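Epidermin leader peptide processing serine protease EpiP (Staphylococcus aureus subsp. aureus, PDB 3QFH) probably cleaves the leader peptide from the precursor of the lantibiotic epidermin, acting as a subtilisin-like serine endopeptidase. Local coordinates at residues 75-80 with 250-256; 237-241 with 291-297; 18-22 with 57-61; 26-30 with 47-52. Numbering follows the deposited sequence.

Contact 1: residues 75-80 with 250-256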
loop_
_atom_site.group_PDB
_atom_site.type_symbol
_atom_site.label_atom_id
_atom_site.label_comp_id
_atom_site.label_asym_id
_atom_site.label_seq_id
_atom_site.Cartn_x
_atom_site.Cartn_y
_atom_site.Cartn_z
ATOM N N TYR A 75 1.250 -8.857 24.761
ATOM C CA TYR A 75 1.148 -10.070 23.942
ATOM C C TYR A 75 2.467 -10.471 23.318
ATOM O O TYR A 75 3.336 -9.636 23.066
ATOM C CB TYR A 75 0.174 -9.889 22.769
ATOM C CG TYR A 75 -1.222 -9.540 23.134
ATOM C CD1 TYR A 75 -2.035 -10.464 23.777
ATOM C CD2 TYR A 75 -1.759 -8.300 22.803
ATOM C CE1 TYR A 75 -3.330 -10.154 24.120
ATOM C CE2 TYR A 75 -3.058 -7.978 23.139
ATOM C CZ TYR A 75 -3.839 -8.918 23.800
ATOM O OH TYR A 75 -5.127 -8.634 24.135
ATOM N N ILE A 76 2.583 -11.762 23.028
ATOM C CA ILE A 76 3.725 -12.316 22.344
ATOM C C ILE A 76 3.228 -13.432 21.443
ATOM O O ILE A 76 2.379 -14.229 21.855
ATOM C CB ILE A 76 4.800 -12.931 23.312
ATOM C CG1 ILE A 76 5.324 -11.910 24.310
ATOM C CG2 ILE A 76 5.994 -13.470 22.516
ATOM C CD1 ILE A 76 6.364 -12.489 25.300
ATOM N N ASN A 77 3.704 -13.450 20.199
ATOM C CA ASN A 77 3.454 -14.564 19.283
ATOM C C ASN A 77 4.651 -14.718 18.365
ATOM O O ASN A 77 5.413 -13.766 18.149
ATOM C CB ASN A 77 2.136 -14.448 18.493
ATOM C CG ASN A 77 2.047 -13.191 17.633
ATOM O OD1 ASN A 77 1.331 -12.261 17.987
ATOM N ND2 ASN A 77 2.757 -13.162 16.506
ATOM N N ALA A 78 4.841 -15.932 17.860
ATOM C CA ALA A 78 5.915 -16.199 16.930
ATOM C C ALA A 78 5.591 -15.400 15.700
ATOM O O ALA A 78 4.437 -15.348 15.304
ATOM C CB ALA A 78 5.964 -17.684 16.599
ATOM N N THR A 79 6.590 -14.750 15.113
ATOM C CA THR A 79 6.383 -13.995 13.885
ATOM C C THR A 79 6.173 -15.018 12.771
ATOM O O THR A 79 6.919 -15.991 12.688
ATOM C CB THR A 79 7.624 -13.173 13.534
ATOM O OG1 THR A 79 8.098 -12.483 14.701
ATOM C CG2 THR A 79 7.329 -12.190 12.406
ATOM N N CYS A 80 5.167 -14.826 11.923
ATOM C CA CYS A 80 4.928 -15.786 10.822
ATOM C C CYS A 80 4.905 -15.150 9.429
ATOM O O CYS A 80 4.929 -13.924 9.304
ATOM C CB CYS A 80 3.651 -16.580 11.078
ATOM S SG CYS A 80 3.810 -17.757 12.461
ATOM N N ARG A 250 0.427 -16.210 22.417
ATOM C CA ARG A 250 -0.578 -16.623 21.442
ATOM C C ARG A 250 -0.057 -17.494 20.307
ATOM O O ARG A 250 1.146 -17.623 20.097
ATOM C CB ARG A 250 -1.194 -15.379 20.860
ATOM C CG ARG A 250 -1.575 -14.368 21.927
ATOM C CD ARG A 250 -2.115 -13.146 21.295
ATOM N NE ARG A 250 -3.282 -13.490 20.507
ATOM C CZ ARG A 250 -4.507 -13.602 20.998
ATOM N NH1 ARG A 250 -5.509 -13.924 20.190
ATOM N NH2 ARG A 250 -4.733 -13.392 22.290
ATOM N N LYS A 251 -1.000 -18.059 19.562
ATOM C CA LYS A 251 -0.711 -18.948 18.448
ATOM C C LYS A 251 -1.082 -18.281 17.115
ATOM O O LYS A 251 -0.769 -18.800 16.057
ATOM C CB LYS A 251 -1.508 -20.253 18.629
ATOM C CG LYS A 251 -1.437 -20.806 20.053
ATOM C CD LYS A 251 -2.226 -22.107 20.292
ATOM C CE LYS A 251 -3.740 -21.996 19.990
ATOM N NZ LYS A 251 -4.071 -22.146 18.533
ATOM N N ASP A 252 -1.752 -17.135 17.176
ATOM C CA ASP A 252 -2.180 -16.426 15.978
ATOM C C ASP A 252 -1.180 -15.296 15.656
ATOM O O ASP A 252 -0.053 -15.318 16.150
ATOM C CB ASP A 252 -3.605 -15.903 16.157
ATOM C CG ASP A 252 -3.731 -14.898 17.300
ATOM O OD1 ASP A 252 -2.703 -14.536 17.932
ATOM O OD2 ASP A 252 -4.871 -14.470 17.578
ATOM N N GLU A 253 -1.585 -14.323 14.841
ATOM C CA GLU A 253 -0.699 -13.224 14.446
ATOM C C GLU A 253 -1.197 -11.883 14.993
ATOM O O GLU A 253 -1.114 -10.837 14.361
ATOM C CB GLU A 253 -0.546 -13.252 12.926
ATOM C CG GLU A 253 -0.011 -14.641 12.488
ATOM C CD GLU A 253 -0.149 -14.950 11.026
ATOM O OE1 GLU A 253 -0.966 -14.315 10.331
ATOM O OE2 GLU A 253 0.559 -15.875 10.573
ATOM N N LYS A 254 -1.675 -11.947 16.224
ATOM C CA LYS A 254 -2.212 -10.809 16.933
ATOM C C LYS A 254 -1.314 -9.582 16.995
ATOM O O LYS A 254 -1.777 -8.453 16.743
ATOM C CB LYS A 254 -2.537 -11.254 18.355
ATOM C CG LYS A 254 -3.034 -10.176 19.307
ATOM C CD LYS A 254 -4.363 -9.621 18.906
ATOM C CE LYS A 254 -5.005 -8.836 20.065
ATOM N NZ LYS A 254 -6.215 -8.090 19.632
ATOM N N VAL A 255 -0.047 -9.773 17.348
ATOM C CA VAL A 255 0.844 -8.618 17.513
ATOM C C VAL A 255 0.991 -7.814 16.230
ATOM O O VAL A 255 0.955 -6.578 16.259
ATOM C CB VAL A 255 2.204 -9.005 18.107
ATOM C CG1 VAL A 255 3.113 -7.793 18.188
ATOM C CG2 VAL A 255 2.000 -9.582 19.488
ATOM N N GLU A 256 1.121 -8.514 15.106
ATOM C CA GLU A 256 1.236 -7.873 13.820
ATOM C C GLU A 256 -0.047 -7.145 13.469
ATOM O O GLU A 256 -0.007 -6.044 12.959
ATOM C CB GLU A 256 1.553 -8.880 12.706
ATOM C CG GLU A 256 2.999 -9.251 12.557
ATOM C CD GLU A 256 3.548 -10.171 13.630
ATOM O OE1 GLU A 256 2.761 -10.803 14.391
ATOM O OE2 GLU A 256 4.796 -10.276 13.673
HETATM O O HOH W 1 3.033 -18.047 18.313
#
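Tyr75 lays its ring over the aliphatic part of Lys254: CG of Lys254 sits 4.3 Å from the ring centroid and only 15° off the normal, a CH-pi contact. Tyr75 CB packs 3.8 Å from Val255 CG2, while Arg250 CD comes within 3.7 Å of Tyr75 CD1. Between the backbones, Arg250 N donates to Ile76 O at 2.8 Å, and farther along a water links Ala78 N to Arg250 O. Asn77 does the most work. Its OD1 accepts from Val255 N (2.9 Å), an amide of the first helical turn with no earlier carbonyl in the helix to bond to. Its ND2 gives one hydrogen bond to Glu256 OE1 (3.2 Å) and another to Ala78 O (3.0 Å). The loop before the helix is held by the Arg250–Asp252 salt bridge, NH1 to OD2 at 2.7 Å, and Glu253, at the N-cap position, directs its carboxylate to Arg295. Strand 73-78 thus meets the start of helix 254-269, with helix 213-225 also touching Glu256. A propeptide sheet docked on surface helices of the catalytic domain is the arrangement known from subtilisin and its propeptide.

Contact 2: residues 237-241 with 291-297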
loop_
_atom_site.group_PDB
_atom_site.type_symbol
_atom_site.label_atom_id
_atom_site.label_comp_id
_atom_site.label_asym_id
_atom_site.label_seq_id
_atom_site.Cartn_x
_atom_site.Cartn_y
_atom_site.Cartn_z
ATOM N N SER A 237 -1.838 -8.880 2.775
ATOM C CA SER A 237 -1.467 -10.120 3.407
ATOM C C SER A 237 -2.697 -10.667 4.079
ATOM O O SER A 237 -3.564 -9.913 4.528
ATOM C CB SER A 237 -0.385 -9.907 4.463
ATOM O OG SER A 237 -0.937 -9.256 5.586
ATOM N N TYR A 238 -2.782 -11.981 4.139
ATOM C CA TYR A 238 -3.875 -12.613 4.810
ATOM C C TYR A 238 -3.313 -12.975 6.159
ATOM O O TYR A 238 -2.326 -13.713 6.257
ATOM C CB TYR A 238 -4.379 -13.809 4.032
ATOM C CG TYR A 238 -4.966 -13.395 2.718
ATOM C CD1 TYR A 238 -6.276 -12.954 2.639
ATOM C CD2 TYR A 238 -4.206 -13.413 1.557
ATOM C CE1 TYR A 238 -6.826 -12.555 1.443
ATOM C CE2 TYR A 238 -4.756 -13.019 0.344
ATOM C CZ TYR A 238 -6.072 -12.588 0.300
ATOM O OH TYR A 238 -6.636 -12.186 -0.887
ATOM N N ILE A 239 -3.938 -12.434 7.194
ATOM C CA ILE A 239 -3.464 -12.601 8.543
ATOM C C ILE A 239 -4.455 -13.419 9.361
ATOM O O ILE A 239 -5.667 -13.312 9.171
ATOM C CB ILE A 239 -3.226 -11.199 9.168
ATOM C CG1 ILE A 239 -2.382 -11.284 10.431
ATOM C CG2 ILE A 239 -4.554 -10.464 9.404
ATOM C CD1 ILE A 239 -1.961 -9.935 10.938
ATOM N N ILE A 240 -3.921 -14.260 10.245
ATOM C CA ILE A 240 -4.729 -15.073 11.137
ATOM C C ILE A 240 -4.802 -14.387 12.498
ATOM O O ILE A 240 -3.778 -13.975 13.049
ATOM C CB ILE A 240 -4.122 -16.499 11.324
ATOM C CG1 ILE A 240 -3.997 -17.218 9.977
ATOM C CG2 ILE A 240 -4.973 -17.313 12.274
ATOM C CD1 ILE A 240 -3.264 -18.538 10.041
ATOM N N LEU A 241 -6.013 -14.229 13.018
ATOM C CA LEU A 241 -6.206 -13.665 14.350
ATOM C C LEU A 241 -7.349 -14.412 14.994
ATOM O O LEU A 241 -8.293 -14.827 14.314
ATOM C CB LEU A 241 -6.484 -12.165 14.341
ATOM C CG LEU A 241 -7.802 -11.665 13.767
ATOM C CD1 LEU A 241 -8.031 -10.214 14.166
ATOM C CD2 LEU A 241 -7.812 -11.845 12.255
ATOM N N LEU A 291 -11.598 -17.114 2.504
ATOM C CA LEU A 291 -10.429 -16.415 3.064
ATOM C C LEU A 291 -9.495 -17.395 3.786
ATOM O O LEU A 291 -8.298 -17.395 3.543
ATOM C CB LEU A 291 -10.827 -15.282 4.018
ATOM C CG LEU A 291 -11.291 -13.952 3.428
ATOM C CD1 LEU A 291 -11.626 -12.966 4.549
ATOM C CD2 LEU A 291 -10.230 -13.363 2.529
ATOM N N LYS A 292 -10.044 -18.220 4.673
ATOM C CA LYS A 292 -9.241 -19.222 5.401
ATOM C C LYS A 292 -8.428 -20.080 4.431
ATOM O O LYS A 292 -7.306 -20.472 4.725
ATOM C CB LYS A 292 -10.121 -20.142 6.244
ATOM C CG LYS A 292 -10.975 -19.439 7.285
ATOM C CD LYS A 292 -11.687 -20.453 8.176
ATOM C CE LYS A 292 -12.858 -19.826 8.924
ATOM N NZ LYS A 292 -12.479 -18.643 9.746
ATOM N N LEU A 293 -9.006 -20.344 3.267
ATOM C CA LEU A 293 -8.358 -21.142 2.237
ATOM C C LEU A 293 -7.067 -20.488 1.692
ATOM O O LEU A 293 -6.228 -21.167 1.103
ATOM C CB LEU A 293 -9.356 -21.403 1.104
ATOM C CG LEU A 293 -9.083 -22.605 0.217
ATOM C CD1 LEU A 293 -8.999 -23.873 1.067
ATOM C CD2 LEU A 293 -10.185 -22.718 -0.820
ATOM N N GLN A 294 -6.906 -19.178 1.896
ATOM C CA GLN A 294 -5.696 -18.475 1.455
ATOM C C GLN A 294 -4.489 -18.793 2.344
ATOM O O GLN A 294 -3.342 -18.657 1.912
ATOM C CB GLN A 294 -5.921 -16.956 1.398
ATOM C CG GLN A 294 -7.082 -16.548 0.514
ATOM C CD GLN A 294 -7.001 -17.182 -0.864
ATOM O OE1 GLN A 294 -5.945 -17.188 -1.496
ATOM N NE2 GLN A 294 -8.118 -17.720 -1.332
ATOM N N ARG A 295 -4.745 -19.193 3.587
ATOM C CA ARG A 295 -3.677 -19.579 4.510
ATOM C C ARG A 295 -3.758 -21.066 4.848
ATOM O O ARG A 295 -3.048 -21.533 5.744
ATOM C CB ARG A 295 -3.758 -18.768 5.815
ATOM C CG ARG A 295 -3.444 -17.307 5.672
ATOM C CD ARG A 295 -1.977 -17.041 5.297
ATOM N NE ARG A 295 -1.026 -17.506 6.310
ATOM C CZ ARG A 295 -0.742 -16.866 7.447
ATOM N NH1 ARG A 295 0.152 -17.372 8.289
ATOM N NH2 ARG A 295 -1.345 -15.729 7.758
ATOM N N GLU A 296 -4.612 -21.804 4.137
ATOM C CA GLU A 296 -4.814 -23.231 4.399
ATOM C C GLU A 296 -4.988 -23.407 5.908
ATOM O O GLU A 296 -4.341 -24.246 6.533
ATOM C CB GLU A 296 -3.622 -24.050 3.887
ATOM C CG GLU A 296 -3.258 -23.781 2.419
ATOM C CD GLU A 296 -2.079 -24.616 1.938
ATOM O OE1 GLU A 296 -1.559 -25.432 2.727
ATOM O OE2 GLU A 296 -1.675 -24.459 0.763
ATOM N N TYR A 297 -5.878 -22.601 6.476
ATOM C CA TYR A 297 -6.090 -22.564 7.912
ATOM C C TYR A 297 -7.332 -23.328 8.365
ATOM O O TYR A 297 -8.428 -23.086 7.855
ATOM C CB TYR A 297 -6.191 -21.099 8.322
ATOM C CG TYR A 297 -6.457 -20.855 9.778
ATOM C CD1 TYR A 297 -5.428 -20.918 10.711
ATOM C CD2 TYR A 297 -7.733 -20.520 10.221
ATOM C CE1 TYR A 297 -5.667 -20.676 12.052
ATOM C CE2 TYR A 297 -7.979 -20.274 11.553
ATOM C CZ TYR A 297 -6.943 -20.351 12.467
ATOM O OH TYR A 297 -7.181 -20.105 13.797
#
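In the subtilisin-like catalytic domain a small two-stranded antiparallel sheet pairs 237-241 with 302-306, and the turn that follows helix 288-292 packs against its first strand. Three residues carry most of the buried surface: Tyr238, Ile240 and Arg295. The two strand residues lie two apart, so both point their CA-to-CB bonds at the turn, whereas Ile239 between them points away and packs on helices 213-225 and 254-269.

Tyr238 packs on Leu291 and Gln294. Gln294 CB rests over the face of its ring, 4.0 Å from the centroid in a CH-pi contact, and Leu291 CD2 lies 3.7 Å from Tyr238 CE1. The Tyr238 hydroxyl is hydrogen-bonded to Asp281 and Asn330, outside the two segments. Ile240 fills the other end, with CD1 only 3.3 Å from Tyr297 CD1 and its CG2 over the face of that ring.

Arg295 closes the type I turn from Lys292 and enters the space between these two side chains. Its CG is 4.0 Å from Tyr238 CB, and Ile240 CG1 lies over one face of the guanidinium, 3.8 Å from NH2. NH1 forms a salt bridge with Glu253, while NH2 donates to the carbonyl of the strand, Tyr238 O, at 2.7 Å with an N-H...O angle of 138°.

Contact 3: residues 18-22 with 57-61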
loop_
_atom_site.group_PDB
_atom_site.type_symbol
_atom_site.label_atom_id
_atom_site.label_comp_id
_atom_site.label_asym_id
_atom_site.label_seq_id
_atom_site.Cartn_x
_atom_site.Cartn_y
_atom_site.Cartn_z
ATOM N N SER A 18 17.798 -25.494 22.102
ATOM C CA SER A 18 18.575 -24.219 22.045
ATOM C C SER A 18 18.140 -23.350 20.849
ATOM O O SER A 18 18.716 -22.282 20.591
ATOM C CB SER A 18 20.070 -24.540 21.963
ATOM O OG SER A 18 20.860 -23.367 22.034
ATOM N N GLU A 19 17.119 -23.821 20.135
ATOM C CA GLU A 19 16.577 -23.134 18.966
ATOM C C GLU A 19 16.174 -21.682 19.315
ATOM O O GLU A 19 15.494 -21.435 20.300
ATOM C CB GLU A 19 15.352 -23.899 18.449
ATOM C CG GLU A 19 14.871 -23.482 17.068
ATOM C CD GLU A 19 15.812 -23.921 15.961
ATOM O OE1 GLU A 19 15.650 -23.430 14.818
ATOM O OE2 GLU A 19 16.715 -24.756 16.230
ATOM N N GLU A 20 16.603 -20.735 18.495
ATOM C CA GLU A 20 16.310 -19.335 18.733
ATOM C C GLU A 20 15.371 -18.887 17.608
ATOM O O GLU A 20 15.668 -19.089 16.434
ATOM C CB GLU A 20 17.618 -18.553 18.739
ATOM C CG GLU A 20 17.558 -17.202 19.416
ATOM C CD GLU A 20 18.876 -16.426 19.306
ATOM O OE1 GLU A 20 19.815 -16.918 18.636
ATOM O OE2 GLU A 20 18.965 -15.314 19.883
ATOM N N LEU A 21 14.225 -18.314 17.965
ATOM C CA LEU A 21 13.225 -17.904 16.974
ATOM C C LEU A 21 12.835 -16.439 17.096
ATOM O O LEU A 21 13.089 -15.789 18.111
ATOM C CB LEU A 21 11.962 -18.747 17.126
ATOM C CG LEU A 21 12.125 -20.271 17.126
ATOM C CD1 LEU A 21 10.777 -20.914 17.451
ATOM C CD2 LEU A 21 12.699 -20.795 15.794
ATOM N N TYR A 22 12.186 -15.948 16.049
ATOM C CA TYR A 22 11.724 -14.572 15.985
ATOM C C TYR A 22 10.339 -14.439 16.606
ATOM O O TYR A 22 9.383 -15.072 16.149
ATOM C CB TYR A 22 11.700 -14.083 14.529
ATOM C CG TYR A 22 13.079 -13.768 13.960
ATOM C CD1 TYR A 22 13.886 -14.764 13.395
ATOM C CD2 TYR A 22 13.572 -12.466 13.992
ATOM C CE1 TYR A 22 15.168 -14.451 12.873
ATOM C CE2 TYR A 22 14.839 -12.150 13.489
ATOM C CZ TYR A 22 15.627 -13.134 12.937
ATOM O OH TYR A 22 16.858 -12.777 12.445
ATOM N N LYS A 57 14.482 -11.916 19.196
ATOM C CA LYS A 57 14.953 -13.218 18.829
ATOM C C LYS A 57 15.276 -13.904 20.155
ATOM O O LYS A 57 16.102 -13.415 20.929
ATOM C CB LYS A 57 16.173 -13.098 17.910
ATOM C CG LYS A 57 16.486 -14.375 17.181
ATOM C CD LYS A 57 17.638 -14.240 16.183
ATOM C CE LYS A 57 17.868 -15.573 15.474
ATOM N NZ LYS A 57 19.053 -15.572 14.572
ATOM N N MET A 58 14.583 -14.998 20.448
ATOM C CA MET A 58 14.802 -15.724 21.701
ATOM C C MET A 58 14.345 -17.184 21.648
ATOM O O MET A 58 13.610 -17.576 20.746
ATOM C CB MET A 58 14.127 -14.992 22.871
ATOM C CG MET A 58 12.667 -14.673 22.689
ATOM S SD MET A 58 11.997 -13.618 24.030
ATOM C CE MET A 58 10.392 -13.240 23.352
ATOM N N THR A 59 14.813 -17.985 22.610
ATOM C CA THR A 59 14.421 -19.394 22.692
ATOM C C THR A 59 12.957 -19.471 23.075
ATOM O O THR A 59 12.392 -18.495 23.582
ATOM C CB THR A 59 15.245 -20.187 23.750
ATOM O OG1 THR A 59 14.991 -19.660 25.064
ATOM C CG2 THR A 59 16.739 -20.121 23.436
ATOM N N LYS A 60 12.335 -20.625 22.858
ATOM C CA LYS A 60 10.919 -20.756 23.209
ATOM C C LYS A 60 10.772 -20.680 24.734
ATOM O O LYS A 60 9.757 -20.219 25.234
ATOM C CB LYS A 60 10.300 -22.050 22.670
ATOM C CG LYS A 60 8.753 -22.019 22.717
ATOM C CD LYS A 60 8.106 -23.357 22.368
ATOM C CE LYS A 60 8.256 -24.364 23.515
ATOM N NZ LYS A 60 7.564 -25.646 23.218
ATOM N N MET A 61 11.800 -21.122 25.452
ATOM C CA MET A 61 11.812 -21.079 26.914
ATOM C C MET A 61 11.827 -19.641 27.443
ATOM O O MET A 61 11.127 -19.330 28.410
ATOM C CB MET A 61 13.025 -21.840 27.459
ATOM C CG MET A 61 12.991 -23.331 27.186
ATOM S SD MET A 61 11.754 -24.209 28.160
ATOM C CE MET A 61 12.483 -24.140 29.803
#
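Lys57 stretches an extended side chain between Glu20 and Tyr22 of strand 20-27. Its CD lies over one face of the Tyr22 ring, with CE 3.9 Å from Tyr22 CE1, and its CG is 3.8 Å from Glu20 CG. The charges do not close up: Lys57 NZ stays 4.3 Å from Glu20 OE1, beyond a salt bridge. Met58 forms the hydrogen-bonded antiparallel pair with Leu21, Leu21 N to Met58 O and Met58 N to Leu21 O both 2.9 Å. Its side chain shares a face with Leu21 and packs on Ala63 and Leu66 of helix 60-66. Thr59 CA makes a CA-H...O contact with Glu19 O at 3.3 Å, and the threonine hydroxyl caps His62 N. Lys60 then begins the helix. Two antiparallel strands, the first and third of a beta-alpha-beta-beta-alpha-beta chain and neighbours at the middle of its sheet, are typical of the ferredoxin-like fold of subtilisin propeptides.

Contact 4: residues 26-30 with 47-52. With SO4 (sulfate ion), chain L.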
loop_
_atom_site.group_PDB
_atom_site.type_symbol
_atom_site.label_atom_id
_atom_site.label_comp_id
_atom_site.label_asym_id
_atom_site.label_seq_id
_atom_site.Cartn_x
_atom_site.Cartn_y
_atom_site.Cartn_z
ATOM N N GLU A 26 4.197 -7.273 21.919
ATOM C CA GLU A 26 3.505 -6.033 22.193
ATOM C C GLU A 26 3.709 -5.729 23.663
ATOM O O GLU A 26 3.352 -6.528 24.535
ATOM C CB GLU A 26 2.019 -6.118 21.818
ATOM C CG GLU A 26 1.274 -4.799 22.023
ATOM C CD GLU A 26 -0.070 -4.736 21.290
ATOM O OE1 GLU A 26 -0.460 -5.726 20.611
ATOM O OE2 GLU A 26 -0.726 -3.673 21.380
ATOM N N TYR A 27 4.321 -4.590 23.941
ATOM C CA TYR A 27 4.631 -4.206 25.311
ATOM C C TYR A 27 3.776 -3.028 25.779
ATOM O O TYR A 27 3.008 -2.462 25.010
ATOM C CB TYR A 27 6.133 -3.956 25.487
ATOM C CG TYR A 27 6.799 -2.981 24.524
ATOM C CD1 TYR A 27 6.931 -1.639 24.840
ATOM C CD2 TYR A 27 7.365 -3.429 23.341
ATOM C CE1 TYR A 27 7.573 -0.757 23.985
ATOM C CE2 TYR A 27 7.997 -2.561 22.474
ATOM C CZ TYR A 27 8.105 -1.222 22.803
ATOM O OH TYR A 27 8.743 -0.350 21.946
ATOM N N LYS A 28 3.886 -2.675 27.051
ATOM C CA LYS A 28 3.005 -1.648 27.607
ATOM C C LYS A 28 3.600 -0.259 27.773
ATOM O O LYS A 28 2.883 0.722 27.669
ATOM C CB LYS A 28 2.441 -2.140 28.947
ATOM C CG LYS A 28 1.594 -3.401 28.788
ATOM C CD LYS A 28 0.904 -3.842 30.078
ATOM C CE LYS A 28 0.109 -5.132 29.842
ATOM N NZ LYS A 28 -0.676 -5.577 31.034
ATOM N N ASN A 29 4.901 -0.176 28.005
ATOM C CA ASN A 29 5.535 1.103 28.302
ATOM C C ASN A 29 7.007 1.130 27.889
ATOM O O ASN A 29 7.783 0.249 28.257
ATOM C CB ASN A 29 5.403 1.331 29.814
ATOM C CG ASN A 29 6.031 2.634 30.285
ATOM O OD1 ASN A 29 6.891 2.628 31.168
ATOM N ND2 ASN A 29 5.609 3.749 29.703
ATOM N N THR A 30 7.388 2.150 27.130
ATOM C CA THR A 30 8.769 2.305 26.674
ATOM C C THR A 30 9.794 2.179 27.799
ATOM O O THR A 30 10.704 1.359 27.716
ATOM C CB THR A 30 8.939 3.633 25.908
ATOM O OG1 THR A 30 8.357 3.472 24.608
ATOM C CG2 THR A 30 10.425 4.029 25.753
ATOM N N ASN A 47 12.054 -2.576 16.436
ATOM C CA ASN A 47 11.298 -1.897 17.473
ATOM C C ASN A 47 10.602 -0.686 16.908
ATOM O O ASN A 47 11.166 0.003 16.080
ATOM C CB ASN A 47 12.231 -1.491 18.620
ATOM C CG ASN A 47 11.476 -0.955 19.844
ATOM O OD1 ASN A 47 10.314 -1.285 20.085
ATOM N ND2 ASN A 47 12.155 -0.138 20.628
ATOM N N ILE A 48 9.350 -0.479 17.335
ATOM C CA ILE A 48 8.533 0.654 16.935
ATOM C C ILE A 48 7.984 1.283 18.237
ATOM O O ILE A 48 6.890 0.930 18.683
ATOM C CB ILE A 48 7.337 0.226 16.052
ATOM C CG1 ILE A 48 7.764 -0.773 14.968
ATOM C CG2 ILE A 48 6.689 1.464 15.434
ATOM C CD1 ILE A 48 6.629 -1.224 14.045
ATOM N N PRO A 49 8.758 2.179 18.865
ATOM C CA PRO A 49 8.355 2.779 20.153
ATOM C C PRO A 49 6.940 3.373 20.160
ATOM O O PRO A 49 6.197 3.146 21.103
ATOM C CB PRO A 49 9.416 3.867 20.387
ATOM C CG PRO A 49 10.613 3.365 19.673
ATOM C CD PRO A 49 10.092 2.638 18.443
ATOM N N GLU A 50 6.569 4.070 19.091
ATOM C CA GLU A 50 5.245 4.707 18.982
ATOM C C GLU A 50 4.078 3.723 19.053
ATOM O O GLU A 50 2.974 4.115 19.375
ATOM C CB GLU A 50 5.112 5.490 17.659
ATOM C CG GLU A 50 6.079 6.652 17.458
ATOM C CD GLU A 50 7.435 6.261 16.873
ATOM O OE1 GLU A 50 7.769 5.049 16.812
ATOM O OE2 GLU A 50 8.163 7.202 16.459
ATOM N N LEU A 51 4.306 2.466 18.707
ATOM C CA LEU A 51 3.231 1.468 18.727
ATOM C C LEU A 51 3.402 0.444 19.845
ATOM O O LEU A 51 2.590 -0.471 19.986
ATOM C CB LEU A 51 3.218 0.717 17.412
ATOM C CG LEU A 51 3.164 1.572 16.147
ATOM C CD1 LEU A 51 3.011 0.676 14.933
ATOM C CD2 LEU A 51 2.047 2.588 16.212
ATOM N N HIS A 52 4.482 0.568 20.606
ATOM C CA HIS A 52 4.779 -0.385 21.669
ATOM C C HIS A 52 4.910 -1.826 21.158
ATOM O O HIS A 52 4.399 -2.777 21.784
ATOM C CB HIS A 52 3.747 -0.284 22.804
ATOM C CG HIS A 52 3.783 1.024 23.527
ATOM N ND1 HIS A 52 2.695 1.858 23.619
ATOM C CD2 HIS A 52 4.796 1.655 24.166
ATOM C CE1 HIS A 52 3.024 2.934 24.313
ATOM N NE2 HIS A 52 4.294 2.832 24.659
HETATM S S SO4 L . 5.314 5.431 26.798
HETATM O O1 SO4 L . 5.960 5.827 28.046
HETATM O O2 SO4 L . 3.875 5.635 26.923
HETATM O O3 SO4 L . 5.829 6.232 25.690
HETATM O O4 SO4 L . 5.596 4.026 26.542
#
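The first strand-to-helix junction of the propeptide domain faces the turn between its second and third strands here, and a sulfate ion, probably from the crystallisation liquor, sits where they meet. Sulfate O4 takes hydrogen bonds from Thr30 N (2.7 Å) and His52 NE2 (2.6 Å), plus a weak one from Thr30 OG1 (3.4 Å); Asn29 ND2 comes within 2.7 Å of sulfate O1. The anion thus lies at the N terminus of helix 30-40, where Asn29 is the N-cap and its OD1 caps Thr32 N. His52, with a left-handed backbone conformation (58/43), follows the 3-10 turn 49-51 and has the most surface covered. Its carbonyl accepts from Tyr27 N at 2.8 Å, and Glu26 CA makes a CA-H...O contact with the same His52 O at 3.4 Å. Above that oxygen the Tyr27 ring receives His52 CB over its face, 4.2 Å from the centroid, while Tyr27 OH ends 3.6 Å from Pro49 CA. Around this, Phe33 of helix 30-40 stacks on Tyr27, Leu51 rests on Val221 of helix 213-225 and Ala263 of helix 254-269, and Lys262 NZ of the latter forms a salt bridge with Glu26 and a hydrogen bond to Leu51 O.

In the fold
From the N terminus, strand 20-27 serves two contacts in turn. Contact 3 pairs its start with strand 53-59, and the loop so formed contains contact 4, in which the strand's far end meets the turn after strand 43-48. Strand 73-78 then adds to the same sheet beside 20-27, through Thr79 N to Tyr22 O and Tyr75 O to Glu26 N. Contact 1 spans about 170 residues to join this propeptide sheet to the catalytic domain. Contact 2 crosses it, since 237-241 lies inside that loop and 291-297 beyond it. The two meet directly: Glu253 OE2 forms a salt bridge with Arg295 NH1 at 2.8 Å, linking the propeptide interface to the small 237-241/302-306 sheet.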